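PDB 1F32: major pepsin inhibitor 3 from Ascaris suum, which inhibits the aspartic protease pepsin as a secreted protein of a parasitic roundworm. Local coordinates for residues Gln19-Glu31 / Pro63-Asn75. Sequence-based numbering, arbitrary orientation.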
loop_
_atom_site.group_PDB
_atom_site.type_symbol
_atom_site.label_atom_id
_atom_site.label_comp_id
_atom_site.label_asym_id
_atom_site.label_seq_id
_atom_site.Cartn_x
_atom_site.Cartn_y
_atom_site.Cartn_z
ATOM N N GLN A 19 5.045 13.227 -4.391
ATOM C CA GLN A 19 4.289 11.983 -4.357
ATOM C C GLN A 19 4.633 11.131 -3.154
ATOM O O GLN A 19 5.785 10.720 -2.991
ATOM C CB GLN A 19 4.559 11.164 -5.629
ATOM C CG GLN A 19 3.761 9.882 -5.714
ATOM C CD GLN A 19 2.282 10.135 -5.912
ATOM O OE1 GLN A 19 1.876 10.740 -6.904
ATOM N NE2 GLN A 19 1.470 9.675 -4.973
ATOM N N VAL A 20 3.639 10.868 -2.309
ATOM C CA VAL A 20 3.851 10.006 -1.167
ATOM C C VAL A 20 3.716 8.565 -1.640
ATOM O O VAL A 20 2.742 8.198 -2.296
ATOM C CB VAL A 20 2.804 10.237 -0.040
ATOM C CG1 VAL A 20 3.150 9.362 1.168
ATOM C CG2 VAL A 20 2.770 11.725 0.366
ATOM N N PHE A 21 4.715 7.752 -1.323
ATOM C CA PHE A 21 4.705 6.342 -1.679
ATOM C C PHE A 21 4.633 5.502 -0.412
ATOM O O PHE A 21 5.385 5.727 0.536
ATOM C CB PHE A 21 5.971 5.973 -2.446
ATOM C CG PHE A 21 5.965 6.426 -3.869
ATOM C CD1 PHE A 21 5.312 5.678 -4.845
ATOM C CD2 PHE A 21 6.618 7.600 -4.237
ATOM C CE1 PHE A 21 5.314 6.091 -6.176
ATOM C CE2 PHE A 21 6.622 8.020 -5.556
ATOM C CZ PHE A 21 5.971 7.264 -6.528
ATOM N N VAL A 22 3.697 4.563 -0.391
ATOM C CA VAL A 22 3.552 3.644 0.732
ATOM C C VAL A 22 3.587 2.246 0.109
ATOM O O VAL A 22 2.822 1.954 -0.820
ATOM C CB VAL A 22 2.225 3.861 1.455
ATOM C CG1 VAL A 22 2.103 2.911 2.635
ATOM C CG2 VAL A 22 2.136 5.313 1.913
ATOM N N ALA A 23 4.490 1.400 0.599
ATOM C CA ALA A 23 4.631 0.050 0.063
ATOM C C ALA A 23 4.856 0.160 -1.442
ATOM O O ALA A 23 4.389 -0.677 -2.218
ATOM C CB ALA A 23 3.373 -0.766 0.355
ATOM N N ASN A 24 5.566 1.210 -1.848
ATOM C CA ASN A 24 5.876 1.460 -3.254
ATOM C C ASN A 24 4.686 1.852 -4.114
ATOM O O ASN A 24 4.792 1.898 -5.343
ATOM C CB ASN A 24 6.555 0.235 -3.880
ATOM C CG ASN A 24 7.969 0.040 -3.390
ATOM O OD1 ASN A 24 8.419 -1.096 -3.197
ATOM N ND2 ASN A 24 8.692 1.142 -3.206
ATOM N N LEU A 25 3.554 2.142 -3.481
ATOM C CA LEU A 25 2.361 2.545 -4.219
ATOM C C LEU A 25 2.113 4.050 -4.011
ATOM O O LEU A 25 2.333 4.574 -2.913
ATOM C CB LEU A 25 1.162 1.712 -3.743
ATOM C CG LEU A 25 1.325 0.214 -4.033
ATOM C CD1 LEU A 25 0.148 -0.549 -3.480
ATOM C CD2 LEU A 25 1.435 -0.006 -5.539
ATOM N N PRO A 26 1.667 4.764 -5.063
ATOM C CA PRO A 26 1.399 6.207 -4.976
ATOM C C PRO A 26 0.127 6.488 -4.175
ATOM O O PRO A 26 -0.967 6.615 -4.721
ATOM C CB PRO A 26 1.290 6.621 -6.440
ATOM C CG PRO A 26 0.716 5.400 -7.084
ATOM C CD PRO A 26 1.493 4.281 -6.450
ATOM N N TRP A 27 0.310 6.607 -2.869
ATOM C CA TRP A 27 -0.773 6.815 -1.920
ATOM C C TRP A 27 -1.515 8.147 -2.044
ATOM O O TRP A 27 -2.740 8.172 -2.192
ATOM C CB TRP A 27 -0.203 6.655 -0.503
ATOM C CG TRP A 27 -1.211 6.652 0.552
ATOM C CD1 TRP A 27 -1.401 7.605 1.512
ATOM C CD2 TRP A 27 -2.219 5.667 0.752
ATOM N NE1 TRP A 27 -2.477 7.270 2.303
ATOM C CE2 TRP A 27 -2.996 6.080 1.854
ATOM C CE3 TRP A 27 -2.546 4.466 0.100
ATOM C CZ2 TRP A 27 -4.084 5.333 2.324
ATOM C CZ3 TRP A 27 -3.624 3.729 0.566
ATOM C CH2 TRP A 27 -4.380 4.166 1.668
ATOM N N THR A 28 -0.779 9.246 -1.952
ATOM C CA THR A 28 -1.380 10.566 -2.048
ATOM C C THR A 28 -0.292 11.551 -2.456
ATOM O O THR A 28 0.908 11.231 -2.402
ATOM C CB THR A 28 -1.995 11.000 -0.694
ATOM O OG1 THR A 28 -2.838 12.144 -0.903
ATOM C CG2 THR A 28 -0.909 11.388 0.287
ATOM N N MET A 29 -0.699 12.741 -2.892
ATOM C CA MET A 29 0.274 13.735 -3.305
ATOM C C MET A 29 0.128 14.974 -2.431
ATOM O O MET A 29 -0.982 15.419 -2.138
ATOM C CB MET A 29 0.073 14.079 -4.783
ATOM C CG MET A 29 1.285 14.665 -5.451
ATOM S SD MET A 29 0.983 15.011 -7.201
ATOM C CE MET A 29 1.113 16.632 -7.191
ATOM N N LEU A 30 1.261 15.517 -2.011
ATOM C CA LEU A 30 1.298 16.692 -1.147
ATOM C C LEU A 30 1.116 18.011 -1.890
ATOM O O LEU A 30 1.577 18.166 -3.024
ATOM C CB LEU A 30 2.626 16.711 -0.390
ATOM C CG LEU A 30 2.935 15.420 0.376
ATOM C CD1 LEU A 30 4.207 15.612 1.160
ATOM C CD2 LEU A 30 1.772 15.058 1.291
ATOM N N GLU A 31 0.452 18.960 -1.239
ATOM C CA GLU A 31 0.219 20.270 -1.843
ATOM C C GLU A 31 0.399 21.371 -0.810
ATOM O O GLU A 31 0.397 21.114 0.393
ATOM C CB GLU A 31 -1.210 20.350 -2.410
ATOM C CG GLU A 31 -1.636 19.152 -3.224
ATOM C CD GLU A 31 -2.923 19.412 -3.981
ATOM O OE1 GLU A 31 -2.919 20.320 -4.840
ATOM O OE2 GLU A 31 -3.927 18.718 -3.710
ATOM N N PRO A 63 4.811 11.128 8.821
ATOM C CA PRO A 63 3.712 12.079 9.008
ATOM C C PRO A 63 2.370 11.398 8.751
ATOM O O PRO A 63 2.299 10.299 8.176
ATOM C CB PRO A 63 4.015 13.178 7.980
ATOM C CG PRO A 63 5.536 13.069 7.789
ATOM C CD PRO A 63 5.696 11.563 7.727
ATOM N N PRO A 64 1.274 12.046 9.155
ATOM C CA PRO A 64 -0.015 11.392 8.922
ATOM C C PRO A 64 -0.354 11.089 7.467
ATOM O O PRO A 64 -1.215 10.248 7.200
ATOM C CB PRO A 64 -1.026 12.331 9.593
ATOM C CG PRO A 64 -0.253 13.556 9.983
ATOM C CD PRO A 64 1.164 13.164 10.111
ATOM N N PHE A 65 0.326 11.743 6.530
ATOM C CA PHE A 65 0.017 11.506 5.129
ATOM C C PHE A 65 0.542 10.185 4.604
ATOM O O PHE A 65 0.328 9.842 3.437
ATOM C CB PHE A 65 0.465 12.676 4.238
ATOM C CG PHE A 65 1.909 13.093 4.409
ATOM C CD1 PHE A 65 2.959 12.228 4.087
ATOM C CD2 PHE A 65 2.213 14.400 4.815
ATOM C CE1 PHE A 65 4.302 12.671 4.164
ATOM C CE2 PHE A 65 3.531 14.842 4.889
ATOM C CZ PHE A 65 4.580 13.982 4.562
ATOM N N CYS A 66 1.247 9.449 5.458
ATOM C CA CYS A 66 1.713 8.117 5.098
ATOM C C CYS A 66 0.544 7.158 5.279
ATOM O O CYS A 66 0.656 5.957 5.003
ATOM C CB CYS A 66 2.862 7.686 5.996
ATOM S SG CYS A 66 4.393 8.528 5.549
ATOM N N GLY A 67 -0.577 7.691 5.768
ATOM C CA GLY A 67 -1.761 6.869 5.962
ATOM C C GLY A 67 -1.794 6.084 7.262
ATOM O O GLY A 67 -0.828 6.079 8.020
ATOM N N PRO A 68 -2.911 5.405 7.550
ATOM C CA PRO A 68 -3.037 4.616 8.781
ATOM C C PRO A 68 -1.867 3.639 8.906
ATOM O O PRO A 68 -1.604 2.859 7.993
ATOM C CB PRO A 68 -4.380 3.910 8.592
ATOM C CG PRO A 68 -5.170 4.908 7.790
ATOM C CD PRO A 68 -4.150 5.339 6.749
ATOM N N GLN A 69 -1.158 3.679 10.027
ATOM C CA GLN A 69 -0.006 2.800 10.192
ATOM C C GLN A 69 -0.338 1.319 10.355
ATOM O O GLN A 69 0.553 0.474 10.346
ATOM C CB GLN A 69 0.864 3.291 11.351
ATOM C CG GLN A 69 1.466 4.678 11.098
ATOM C CD GLN A 69 2.366 4.721 9.859
ATOM O OE1 GLN A 69 3.476 4.193 9.863
ATOM N NE2 GLN A 69 1.879 5.350 8.795
ATOM N N ASP A 70 -1.617 0.996 10.476
ATOM C CA ASP A 70 -2.013 -0.397 10.616
ATOM C C ASP A 70 -2.918 -0.860 9.477
ATOM O O ASP A 70 -3.592 -1.880 9.593
ATOM C CB ASP A 70 -2.732 -0.601 11.949
ATOM C CG ASP A 70 -3.990 0.233 12.063
ATOM O OD1 ASP A 70 -4.198 1.138 11.223
ATOM O OD2 ASP A 70 -4.768 -0.013 13.007
ATOM N N MET A 71 -2.942 -0.128 8.372
ATOM C CA MET A 71 -3.814 -0.552 7.288
ATOM C C MET A 71 -3.325 -1.867 6.692
ATOM O O MET A 71 -2.173 -2.252 6.888
ATOM C CB MET A 71 -3.945 0.536 6.219
ATOM C CG MET A 71 -2.703 0.853 5.438
ATOM S SD MET A 71 -3.129 2.143 4.246
ATOM C CE MET A 71 -1.543 2.861 4.005
ATOM N N LYS A 72 -4.224 -2.560 5.999
ATOM C CA LYS A 72 -3.916 -3.844 5.396
ATOM C C LYS A 72 -3.646 -3.746 3.898
ATOM O O LYS A 72 -4.143 -2.857 3.212
ATOM C CB LYS A 72 -5.068 -4.823 5.630
ATOM C CG LYS A 72 -5.391 -5.088 7.095
ATOM C CD LYS A 72 -6.373 -6.253 7.219
ATOM C CE LYS A 72 -6.846 -6.456 8.660
ATOM N NZ LYS A 72 -7.696 -5.323 9.126
ATOM N N MET A 73 -2.839 -4.671 3.403
ATOM C CA MET A 73 -2.528 -4.702 1.988
ATOM C C MET A 73 -2.810 -6.115 1.512
ATOM O O MET A 73 -2.555 -7.086 2.235
ATOM C CB MET A 73 -1.051 -4.348 1.772
ATOM C CG MET A 73 -0.586 -4.404 0.326
ATOM S SD MET A 73 1.060 -3.694 0.242
ATOM C CE MET A 73 1.287 -3.573 -1.495
ATOM N N PHE A 74 -3.349 -6.222 0.304
ATOM C CA PHE A 74 -3.655 -7.508 -0.306
ATOM C C PHE A 74 -3.084 -7.440 -1.724
ATOM O O PHE A 74 -3.363 -6.503 -2.476
ATOM C CB PHE A 74 -5.167 -7.734 -0.372
ATOM C CG PHE A 74 -5.844 -7.818 0.978
ATOM C CD1 PHE A 74 -5.649 -8.922 1.808
ATOM C CD2 PHE A 74 -6.708 -6.810 1.393
ATOM C CE1 PHE A 74 -6.314 -9.022 3.044
ATOM C CE2 PHE A 74 -7.379 -6.895 2.622
ATOM C CZ PHE A 74 -7.177 -8.009 3.447
ATOM N N ASN A 75 -2.279 -8.429 -2.077
ATOM C CA ASN A 75 -1.660 -8.467 -3.393
ATOM C C ASN A 75 -2.160 -9.652 -4.207
ATOM O O ASN A 75 -1.994 -10.800 -3.802
ATOM C CB ASN A 75 -0.155 -8.530 -3.216
ATOM C CG ASN A 75 0.359 -7.393 -2.369
ATOM O OD1 ASN A 75 0.232 -6.229 -2.744
ATOM N ND2 ASN A 75 0.917 -7.718 -1.206
HETATM O O HOH W 1 -2.765 10.071 3.410
#
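The carbonyl oxygen of F65 accepts a hydrogen bond from a water at 3.1 Å and is closely packed by carbon atoms: W27 CD1, 3.4 Å from F65 O and near the indole plane, and the methyls V20 CG1 and T28 CG2. The same water accepts a weak bond from W27 NE1. No direct hydrogen bond joins the two segments; the water bridges them, and most of the remaining contact is side-chain packing. W27 CG stands anti to the backbone N (chi1 -172°), which carries the indole out alongside the backbone of residues 65-67, with NE1 3.7 Å from G67 CA. M71 comes from the opposite direction and lays CE over the six-membered ring, 3.9 Å from its centroid and 11° off the normal; its SD sits obliquely, 3.5 Å from W27 CH2, a Met-aromatic contact. M71 CE also meets V22 CG1 tip to tip. At the other end, L30 CD2 lies over one face of the F65 ring, 3.8 Å from its centroid, and P63 CB takes the opposite face. M73, fully extended, reaches A23 CB with SD and L25 CD1 with CE. The 19-22/25-29 hairpin, closed by a type I' turn, packs against the link from the 3-10 turn 64-66 into strand 72-76, between helix 35-52, whose V37 and F41 touch F65, and L82 of strand 79-82; the C66-C13 disulfide ties that link to strand 13-16 beside the hairpin.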